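Local coordinates for uncharacterized protein (Parabacteroides merdae, PDB 4R7F) that is of unknown function but has three immunoglobulin-like domains and may be related to plug proteins of the type 9 secretion system, at residues Q13-G23 and E37-L46; N157-F165 and N366-I376. All coordinates share one frame; numbering follows the deposited sequence. Where two conformers were deposited one is given.

Contact 1: Q13-G23 and E37-L46; sequences QIKTLQVKVAG and EQIEINFDGL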
loop_
_atom_site.group_PDB
_atom_site.type_symbol
_atom_site.label_atom_id
_atom_site.label_comp_id
_atom_site.label_asym_id
_atom_site.label_seq_id
_atom_site.Cartn_x
_atom_site.Cartn_y
_atom_site.Cartn_z
ATOM N N GLN A 13 -32.531 -2.130 15.882
ATOM C CA GLN A 13 -32.920 -2.945 14.705
ATOM C C GLN A 13 -31.979 -2.738 13.489
ATOM O O GLN A 13 -32.073 -3.470 12.520
ATOM C CB GLN A 13 -34.399 -2.749 14.295
ATOM C CG GLN A 13 -35.480 -3.268 15.265
ATOM C CD GLN A 13 -35.463 -4.774 15.574
ATOM O OE1 GLN A 13 -34.455 -5.336 16.014
ATOM N NE2 GLN A 13 -36.619 -5.408 15.423
ATOM N N ILE A 14 -31.027 -1.812 13.565
ATOM C CA ILE A 14 -30.097 -1.524 12.468
ATOM C C ILE A 14 -28.730 -2.161 12.777
ATOM O O ILE A 14 -28.181 -1.982 13.861
ATOM C CB ILE A 14 -29.963 0.037 12.314
ATOM C CG1 ILE A 14 -31.309 0.670 11.931
ATOM C CG2 ILE A 14 -28.861 0.461 11.351
ATOM C CD1 ILE A 14 -31.890 0.147 10.638
ATOM N N LYS A 15 -28.150 -2.885 11.831
ATOM C CA LYS A 15 -26.845 -3.507 12.071
ATOM C C LYS A 15 -25.995 -3.372 10.847
ATOM O O LYS A 15 -26.512 -3.188 9.733
ATOM C CB LYS A 15 -26.989 -4.984 12.386
ATOM C CG LYS A 15 -27.822 -5.303 13.609
ATOM C CD LYS A 15 -27.109 -4.911 14.889
ATOM C CE LYS A 15 -27.873 -5.445 16.098
ATOM N NZ LYS A 15 -27.852 -4.545 17.293
ATOM N N THR A 16 -24.685 -3.434 11.072
ATOM C CA THR A 16 -23.685 -3.612 10.013
ATOM C C THR A 16 -23.739 -2.447 9.062
ATOM O O THR A 16 -23.736 -2.595 7.825
ATOM C CB THR A 16 -23.884 -4.979 9.313
ATOM O OG1 THR A 16 -24.041 -5.988 10.325
ATOM C CG2 THR A 16 -22.714 -5.325 8.443
ATOM N N LEU A 17 -23.812 -1.265 9.658
ATOM C CA LEU A 17 -23.694 -0.032 8.900
ATOM C C LEU A 17 -22.280 0.093 8.343
ATOM O O LEU A 17 -21.325 0.093 9.096
ATOM C CB LEU A 17 -23.986 1.161 9.771
ATOM C CG LEU A 17 -23.831 2.519 9.109
ATOM C CD1 LEU A 17 -24.865 2.710 8.015
ATOM C CD2 LEU A 17 -23.990 3.594 10.171
ATOM N N GLN A 18 -22.183 0.192 7.024
ATOM C CA GLN A 18 -20.940 0.432 6.323
ATOM C C GLN A 18 -21.055 1.676 5.461
ATOM O O GLN A 18 -22.066 1.888 4.786
ATOM C CB GLN A 18 -20.615 -0.737 5.398
ATOM C CG GLN A 18 -20.471 -2.064 6.111
ATOM C CD GLN A 18 -20.168 -3.218 5.161
ATOM O OE1 GLN A 18 -21.066 -3.979 4.747
ATOM N NE2 GLN A 18 -18.911 -3.359 4.824
ATOM N N VAL A 19 -19.998 2.474 5.512
ATOM C CA VAL A 19 -19.758 3.612 4.654
ATOM C C VAL A 19 -18.407 3.418 3.935
ATOM O O VAL A 19 -17.349 3.394 4.557
ATOM C CB VAL A 19 -19.741 4.891 5.490
ATOM C CG1 VAL A 19 -19.529 6.109 4.596
ATOM C CG2 VAL A 19 -21.027 4.981 6.304
ATOM N N LYS A 20 -18.484 3.262 2.620
ATOM C CA LYS A 20 -17.322 2.935 1.811
ATOM C C LYS A 20 -17.524 3.480 0.410
ATOM O O LYS A 20 -18.590 4.002 0.090
ATOM C CB LYS A 20 -17.091 1.423 1.798
ATOM C CG LYS A 20 -18.329 0.601 1.501
ATOM C CD LYS A 20 -18.314 0.036 0.090
ATOM C CE LYS A 20 -17.694 -1.353 0.028
ATOM N NZ LYS A 20 -17.670 -1.819 -1.378
ATOM N N VAL A 21 -16.484 3.426 -0.415
ATOM C CA VAL A 21 -16.632 3.863 -1.785
ATOM C C VAL A 21 -17.230 2.698 -2.557
ATOM O O VAL A 21 -16.705 1.592 -2.499
ATOM C CB VAL A 21 -15.312 4.307 -2.400
ATOM C CG1 VAL A 21 -15.489 4.556 -3.890
ATOM C CG2 VAL A 21 -14.815 5.556 -1.718
ATOM N N ALA A 22 -18.353 2.953 -3.235
ATOM C CA ALA A 22 -19.072 1.926 -3.980
ATOM C C ALA A 22 -18.088 1.224 -4.912
ATOM O O ALA A 22 -17.276 1.873 -5.599
ATOM C CB ALA A 22 -20.211 2.537 -4.778
ATOM N N GLY A 23 -18.111 -0.104 -4.872
ATOM C CA GLY A 23 -17.200 -0.910 -5.697
ATOM C C GLY A 23 -15.813 -1.230 -5.145
ATOM O O GLY A 23 -15.114 -2.025 -5.742
ATOM N N GLU A 37 -16.941 8.443 -8.880
ATOM C CA GLU A 37 -17.131 7.542 -7.743
ATOM C C GLU A 37 -18.330 7.902 -6.884
ATOM O O GLU A 37 -18.765 9.053 -6.826
ATOM C CB GLU A 37 -15.862 7.486 -6.898
ATOM C CG GLU A 37 -14.692 6.880 -7.664
ATOM C CD GLU A 37 -13.532 6.457 -6.765
ATOM O OE1 GLU A 37 -13.171 7.211 -5.814
ATOM O OE2 GLU A 37 -12.975 5.359 -7.019
ATOM N N GLN A 38 -18.888 6.901 -6.226
ATOM C CA GLN A 38 -19.968 7.158 -5.278
ATOM C C GLN A 38 -19.676 6.591 -3.907
ATOM O O GLN A 38 -19.018 5.543 -3.761
ATOM C CB GLN A 38 -21.244 6.506 -5.763
ATOM C CG GLN A 38 -21.733 7.013 -7.114
ATOM C CD GLN A 38 -22.786 6.083 -7.703
ATOM O OE1 GLN A 38 -22.472 4.952 -8.089
ATOM N NE2 GLN A 38 -24.046 6.531 -7.716
ATOM N N ILE A 39 -20.231 7.238 -2.893
ATOM C CA ILE A 39 -20.280 6.642 -1.563
ATOM C C ILE A 39 -21.424 5.656 -1.471
ATOM O O ILE A 39 -22.529 5.939 -1.944
ATOM C CB ILE A 39 -20.466 7.698 -0.472
ATOM C CG1 ILE A 39 -19.182 8.499 -0.316
ATOM C CG2 ILE A 39 -20.773 7.036 0.858
ATOM C CD1 ILE A 39 -18.060 7.760 0.395
ATOM N N GLU A 40 -21.147 4.509 -0.852
ATOM C CA GLU A 40 -22.134 3.506 -0.591
ATOM C C GLU A 40 -22.396 3.453 0.911
ATOM O O GLU A 40 -21.483 3.235 1.704
ATOM C CB GLU A 40 -21.664 2.144 -1.068
ATOM C CG GLU A 40 -22.621 0.991 -0.733
ATOM C CD GLU A 40 -22.142 -0.359 -1.277
ATOM O OE1 GLU A 40 -21.083 -0.393 -1.916
ATOM O OE2 GLU A 40 -22.810 -1.395 -1.075
ATOM N N ILE A 41 -23.663 3.623 1.274
ATOM C CA ILE A 41 -24.144 3.395 2.606
ATOM C C ILE A 41 -24.923 2.100 2.584
ATOM O O ILE A 41 -25.915 1.977 1.918
ATOM C CB ILE A 41 -25.032 4.542 3.087
ATOM C CG1 ILE A 41 -24.172 5.772 3.347
ATOM C CG2 ILE A 41 -25.765 4.124 4.347
ATOM C CD1 ILE A 41 -24.870 7.075 3.091
ATOM N N ASN A 42 -24.445 1.136 3.341
ATOM C CA ASN A 42 -25.012 -0.188 3.399
ATOM C C ASN A 42 -25.349 -0.592 4.865
ATOM O O ASN A 42 -24.564 -0.381 5.801
ATOM C CB ASN A 42 -23.993 -1.139 2.798
ATOM C CG ASN A 42 -24.601 -2.455 2.393
ATOM O OD1 ASN A 42 -25.064 -3.236 3.227
ATOM N ND2 ASN A 42 -24.630 -2.696 1.106
ATOM N N PHE A 43 -26.505 -1.193 5.066
ATOM C CA PHE A 43 -26.932 -1.540 6.390
ATOM C C PHE A 43 -28.030 -2.557 6.331
ATOM O O PHE A 43 -28.669 -2.688 5.301
ATOM C CB PHE A 43 -27.414 -0.284 7.139
ATOM C CG PHE A 43 -28.672 0.321 6.603
ATOM C CD1 PHE A 43 -28.622 1.263 5.605
ATOM C CD2 PHE A 43 -29.908 -0.028 7.126
ATOM C CE1 PHE A 43 -29.791 1.854 5.120
ATOM C CE2 PHE A 43 -31.085 0.553 6.645
ATOM C CZ PHE A 43 -31.025 1.503 5.643
ATOM N N ASP A 44 -28.252 -3.264 7.439
ATOM C CA ASP A 44 -29.355 -4.192 7.544
ATOM C C ASP A 44 -30.404 -3.655 8.505
ATOM O O ASP A 44 -30.076 -3.050 9.500
ATOM C CB ASP A 44 -28.879 -5.539 8.060
ATOM C CG ASP A 44 -28.011 -6.276 7.083
ATOM O OD1 ASP A 44 -28.096 -6.031 5.863
ATOM O OD2 ASP A 44 -27.225 -7.113 7.565
ATOM N N GLY A 45 -31.675 -3.900 8.206
ATOM C CA GLY A 45 -32.745 -3.802 9.205
ATOM C C GLY A 45 -33.204 -5.197 9.649
ATOM O O GLY A 45 -33.578 -6.038 8.821
ATOM N N LEU A 46 -33.177 -5.470 10.950
ATOM C CA LEU A 46 -33.559 -6.808 11.449
ATOM C C LEU A 46 -35.085 -6.935 11.612
ATOM O O LEU A 46 -35.780 -5.935 11.825
ATOM C CB LEU A 46 -32.874 -7.101 12.786
ATOM C CG LEU A 46 -31.341 -7.081 12.860
ATOM C CD1 LEU A 46 -30.880 -8.041 13.933
ATOM C CD2 LEU A 46 -30.639 -7.443 11.572
HETATM O O HOH W 1 -23.754 -4.099 5.496
HETATM O O HOH W 2 -19.551 -1.786 -3.298
HETATM O O HOH W 3 -17.809 4.297 -6.798
#

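Contact 2: N157-F165 and N366-I376; sequences NQSHQQVSF and NYYQTQNEYSI. With MG (magnesium ion), chain G.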
loop_
_atom_site.group_PDB
_atom_site.type_symbol
_atom_site.label_atom_id
_atom_site.label_comp_id
_atom_site.label_asym_id
_atom_site.label_seq_id
_atom_site.Cartn_x
_atom_site.Cartn_y
_atom_site.Cartn_z
ATOM N N ASN A 157 12.117 4.913 17.077
ATOM C CA ASN A 157 11.681 3.549 16.862
ATOM C C ASN A 157 11.424 2.841 18.203
ATOM O O ASN A 157 12.032 1.812 18.516
ATOM C CB ASN A 157 12.705 2.813 15.996
ATOM C CG ASN A 157 12.909 3.479 14.640
ATOM O OD1 ASN A 157 12.021 4.124 14.078
ATOM N ND2 ASN A 157 14.096 3.374 14.147
ATOM N N GLN A 158 10.560 3.455 19.007
ATOM C CA GLN A 158 10.129 2.869 20.278
ATOM C C GLN A 158 8.633 2.650 20.201
ATOM O O GLN A 158 8.178 1.640 19.607
ATOM C CB GLN A 158 10.523 3.730 21.480
ATOM C CG GLN A 158 11.971 3.532 21.913
ATOM C CD GLN A 158 12.276 2.113 22.318
ATOM O OE1 GLN A 158 11.461 1.445 22.952
ATOM N NE2 GLN A 158 13.458 1.641 21.954
ATOM N N SER A 159 7.840 3.583 20.694
ATOM C CA SER A 159 6.411 3.385 20.761
ATOM C C SER A 159 5.562 4.389 19.992
ATOM O O SER A 159 4.359 4.410 20.165
ATOM C CB SER A 159 6.012 3.419 22.232
ATOM O OG SER A 159 6.571 4.574 22.791
ATOM N N HIS A 160 6.145 5.213 19.130
ATOM C CA HIS A 160 5.327 6.221 18.456
ATOM C C HIS A 160 5.546 6.250 16.963
ATOM O O HIS A 160 6.503 5.665 16.440
ATOM C CB HIS A 160 5.628 7.607 19.009
ATOM C CG HIS A 160 5.252 7.781 20.437
ATOM N ND1 HIS A 160 6.084 7.431 21.474
ATOM C CD2 HIS A 160 4.132 8.288 21.002
ATOM C CE1 HIS A 160 5.489 7.712 22.619
ATOM N NE2 HIS A 160 4.310 8.253 22.358
ATOM N N GLN A 161 4.616 6.927 16.300
ATOM C CA GLN A 161 4.686 7.236 14.898
ATOM C C GLN A 161 4.444 8.727 14.736
ATOM O O GLN A 161 3.600 9.297 15.408
ATOM C CB GLN A 161 3.656 6.416 14.110
ATOM C CG GLN A 161 4.242 5.087 13.696
ATOM C CD GLN A 161 3.244 4.056 13.236
ATOM O OE1 GLN A 161 2.097 4.341 12.842
ATOM N NE2 GLN A 161 3.690 2.834 13.267
ATOM N N GLN A 162 5.157 9.367 13.822
ATOM C CA GLN A 162 4.938 10.773 13.567
ATOM C C GLN A 162 4.608 10.998 12.106
ATOM O O GLN A 162 5.293 10.504 11.217
ATOM C CB GLN A 162 6.186 11.550 13.954
ATOM C CG GLN A 162 6.184 13.028 13.584
ATOM C CD GLN A 162 7.149 13.852 14.469
ATOM O OE1 GLN A 162 8.038 13.309 15.117
ATOM N NE2 GLN A 162 6.925 15.157 14.532
ATOM N N VAL A 163 3.560 11.777 11.885
ATOM C CA VAL A 163 3.131 12.200 10.551
ATOM C C VAL A 163 3.692 13.565 10.196
ATOM O O VAL A 163 3.689 14.490 11.006
ATOM C CB VAL A 163 1.612 12.366 10.518
ATOM C CG1 VAL A 163 1.159 12.805 9.143
ATOM C CG2 VAL A 163 0.941 11.058 10.924
ATOM N N SER A 164 4.137 13.681 8.960
ATOM C CA SER A 164 4.812 14.877 8.470
ATOM C C SER A 164 4.127 15.119 7.146
ATOM O O SER A 164 3.908 14.165 6.389
ATOM C CB SER A 164 6.317 14.618 8.247
ATOM O OG SER A 164 7.030 14.175 9.412
ATOM N N PHE A 165 3.744 16.360 6.864
ATOM C CA PHE A 165 3.180 16.648 5.544
ATOM C C PHE A 165 3.348 18.072 5.065
ATOM O O PHE A 165 3.549 18.965 5.863
ATOM C CB PHE A 165 1.709 16.205 5.441
ATOM C CG PHE A 165 0.737 17.082 6.186
ATOM C CD1 PHE A 165 0.460 16.855 7.527
ATOM C CD2 PHE A 165 0.078 18.103 5.541
ATOM C CE1 PHE A 165 -0.459 17.653 8.205
ATOM C CE2 PHE A 165 -0.809 18.927 6.219
ATOM C CZ PHE A 165 -1.088 18.685 7.546
ATOM N N ASN A 366 2.237 -0.463 22.138
ATOM C CA ASN A 366 2.612 0.552 21.173
ATOM C C ASN A 366 3.982 0.162 20.602
ATOM O O ASN A 366 4.992 0.203 21.284
ATOM C CB ASN A 366 2.660 1.942 21.831
ATOM C CG ASN A 366 1.288 2.548 22.054
ATOM O OD1 ASN A 366 0.346 2.315 21.279
ATOM N ND2 ASN A 366 1.148 3.320 23.139
ATOM N N TYR A 367 3.983 -0.184 19.326
ATOM C CA TYR A 367 5.138 -0.707 18.645
ATOM C C TYR A 367 5.318 0.107 17.411
ATOM O O TYR A 367 4.399 0.166 16.582
ATOM C CB TYR A 367 4.850 -2.160 18.257
ATOM C CG TYR A 367 4.628 -3.081 19.456
ATOM C CD1 TYR A 367 5.694 -3.644 20.117
ATOM C CD2 TYR A 367 3.352 -3.386 19.908
ATOM C CE1 TYR A 367 5.509 -4.486 21.207
ATOM C CE2 TYR A 367 3.157 -4.247 20.978
ATOM C CZ TYR A 367 4.257 -4.781 21.634
ATOM O OH TYR A 367 4.117 -5.621 22.730
ATOM N N TYR A 368 6.492 0.726 17.265
ATOM C CA TYR A 368 6.738 1.663 16.145
ATOM C C TYR A 368 6.588 1.031 14.768
ATOM O O TYR A 368 6.271 1.735 13.825
ATOM C CB TYR A 368 8.121 2.331 16.231
ATOM C CG TYR A 368 9.229 1.428 15.757
ATOM C CD1 TYR A 368 9.753 0.444 16.606
ATOM C CD2 TYR A 368 9.722 1.516 14.448
ATOM C CE1 TYR A 368 10.733 -0.415 16.178
ATOM C CE2 TYR A 368 10.708 0.649 13.998
ATOM C CZ TYR A 368 11.216 -0.290 14.879
ATOM O OH TYR A 368 12.179 -1.145 14.483
ATOM N N GLN A 369 6.826 -0.280 14.660
ATOM C CA GLN A 369 6.741 -0.990 13.377
ATOM C C GLN A 369 5.329 -1.082 12.828
ATOM O O GLN A 369 5.164 -1.377 11.649
ATOM C CB GLN A 369 7.244 -2.454 13.470
ATOM C CG GLN A 369 8.614 -2.715 14.085
ATOM C CD GLN A 369 8.607 -2.885 15.610
ATOM O OE1 GLN A 369 7.773 -2.328 16.349
ATOM N NE2 GLN A 369 9.547 -3.666 16.085
ATOM N N THR A 370 4.320 -0.933 13.693
ATOM C CA THR A 370 2.933 -1.228 13.342
ATOM C C THR A 370 2.488 -0.477 12.068
ATOM O O THR A 370 2.700 0.733 11.920
ATOM C CB THR A 370 1.995 -0.875 14.532
ATOM O OG1 THR A 370 2.298 -1.761 15.607
ATOM C CG2 THR A 370 0.513 -1.021 14.158
ATOM N N GLN A 371 1.880 -1.208 11.162
ATOM C CA GLN A 371 1.289 -0.622 9.957
ATOM C C GLN A 371 -0.028 0.060 10.335
ATOM O O GLN A 371 -1.001 -0.602 10.753
ATOM C CB GLN A 371 1.077 -1.706 8.876
ATOM C CG GLN A 371 0.398 -1.201 7.585
ATOM C CD GLN A 371 -1.164 -1.153 7.574
ATOM O OE1 GLN A 371 -1.869 -2.076 8.054
ATOM N NE2 GLN A 371 -1.702 -0.079 6.958
ATOM N N ASN A 372 -0.053 1.384 10.216
ATOM C CA ASN A 372 -1.274 2.170 10.460
ATOM C C ASN A 372 -1.512 3.057 9.277
ATOM O O ASN A 372 -0.620 3.257 8.458
ATOM C CB ASN A 372 -1.116 3.045 11.702
ATOM C CG ASN A 372 -1.127 2.242 12.978
ATOM O OD1 ASN A 372 -2.043 1.440 13.239
ATOM N ND2 ASN A 372 -0.108 2.424 13.765
ATOM N N GLU A 373 -2.714 3.591 9.173
ATOM C CA GLU A 373 -2.991 4.582 8.143
ATOM C C GLU A 373 -3.378 5.907 8.784
ATOM O O GLU A 373 -3.899 5.924 9.886
ATOM C CB GLU A 373 -4.099 4.111 7.219
ATOM C CG GLU A 373 -5.475 4.042 7.851
ATOM C CD GLU A 373 -6.439 3.288 6.975
ATOM O OE1 GLU A 373 -6.255 2.062 6.812
ATOM O OE2 GLU A 373 -7.354 3.919 6.442
ATOM N N TYR A 374 -3.125 7.001 8.079
ATOM C CA TYR A 374 -3.427 8.330 8.563
ATOM C C TYR A 374 -4.043 9.103 7.439
ATOM O O TYR A 374 -3.455 9.198 6.380
ATOM C CB TYR A 374 -2.153 9.043 8.998
ATOM C CG TYR A 374 -1.484 8.335 10.118
ATOM C CD1 TYR A 374 -0.613 7.290 9.883
ATOM C CD2 TYR A 374 -1.765 8.653 11.422
ATOM C CE1 TYR A 374 -0.002 6.611 10.932
ATOM C CE2 TYR A 374 -1.138 7.990 12.473
ATOM C CZ TYR A 374 -0.278 6.961 12.236
ATOM O OH TYR A 374 0.282 6.257 13.319
ATOM N N SER A 375 -5.219 9.651 7.672
ATOM C CA SER A 375 -5.888 10.463 6.666
ATOM C C SER A 375 -5.796 11.949 7.078
ATOM O O SER A 375 -6.115 12.308 8.204
ATOM C CB SER A 375 -7.338 10.030 6.513
ATOM O OG SER A 375 -7.501 8.634 6.298
ATOM N N ILE A 376 -5.346 12.779 6.151
ATOM C CA ILE A 376 -5.100 14.203 6.339
ATOM C C ILE A 376 -6.117 14.936 5.484
ATOM O O ILE A 376 -6.156 14.760 4.272
ATOM C CB ILE A 376 -3.701 14.562 5.879
ATOM C CG1 ILE A 376 -2.690 13.732 6.672
ATOM C CG2 ILE A 376 -3.416 16.055 6.061
ATOM C CD1 ILE A 376 -1.345 13.678 6.008
HETATM MG MG MG G . -2.476 -2.157 10.975
HETATM O O HOH W 4 8.166 -0.530 21.597
HETATM O O HOH W 5 -2.664 -1.272 13.184
#

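Contact 1: Q13-G23 and E37-L46
Residues Ile14-Val21 and Ile39-Leu46 run antiparallel as adjacent strands, their axes 4.6 Å apart at closest approach. Lys15 with Asp44, Gln18 with Asn42 and Lys20 with Glu40 form hydrogen-bonded pairs. A beta bulge shifts the register by one between the first two of these, where Thr16 takes a left-handed backbone conformation. Beyond the strand ends, Ala22 N still reaches Gln38 O at 2.7 Å. On one face, Lys20 and Glu40 lie alongside each other. In the lysine conformer given, bends at chi2 and chi3 bring CD to 3.4 Å from Glu40 OE1, whereas the salt bridge from NZ to the same oxygen is long, 3.7 Å. Water 2 joins these two groups and Gly23 N, and this NZ also bonds Glu24 O. The second carboxylate oxygen of Glu40, OE2, takes a bond from Asn42 ND2 (3.1 Å), while Asn98 ND2 of strand 96-103 donates to Asn42 OD1. The other face is apolar: Leu17 CD1 lies 4.0 Å from Ile41 CG2, and Val19 CG1 meets Ile39 CG2. Strand 14-21 borders this four-stranded antiparallel sheet, with strand 96-103 hydrogen-bonded beyond 39-46; strand 129-138 of the other sheet covers the apolar face, as in an immunoglobulin-like sandwich.

Contact 2: N157-F165 and N366-I376
Gln161 reaches from strand 160-168 to the segment leading into strand 373-380, and its amide is used at both ends. NE2 donates to Thr370 O (2.7 Å), in the carbonyl plane and on a lone pair, and to Tyr368 O (2.9 Å), where it stands well above the carbonyl plane. OE1 accepts from Tyr374 OH at 2.7 Å and, in a nearly straight bond (175°), from Asn372 ND2. With chi2 at 165° the glutamine chain is extended beyond CG, carrying the amide across to these four partners, which together should fix its rotation. Asn372 ND2 has a second acceptor in Ala220 O. Nearer the start of the segments, Gln158 O takes a more bent bond from Tyr368 N, and water 4 donates both to that oxygen and to Asn366 O. The Tyr367-Thr370 type I turn is closed by Thr370 N on Tyr367 O. The two strands belong to different sheets, with axes 9.6 Å apart and 32° from parallel, so the contact spans the interior of an immunoglobulin-like beta-sandwich. Inside, Val163 CG2 sits over one face of the Tyr374 ring, toward its rim, while Ile376 CG2 lies over the centre of the Phe165 ring, 3.8 Å from its centroid; Ile183 also touches Phe165 and Ile376. Next to the glutamine's bonds, Gln371 O binds magnesium at 2.2 Å. Water 5, another ligand of the ion, donates to Asn372 OD1; Glu223, Asp269 and Asp271 complete the protein part of the site.

In the fold
From the N terminus, contact 1 forms first: strand 14-21 meets 39-46 across a short connection of 13 residues, local pairing within one sheet of the N-terminal sandwich. The chain then completes that part of the fold through strand 129-138 before 157-165 begins contact 2. This second contact closes only after 200 further residues, many of them in the strands between 181-187 and 342-352, and brings residues 366-376 back near the C terminus against the sheet of 160-168. The contacts neither nest nor cross. They follow in series on opposite sides of the chain's centre, and the centres of contact 1 and contact 2 are 29 Å apart.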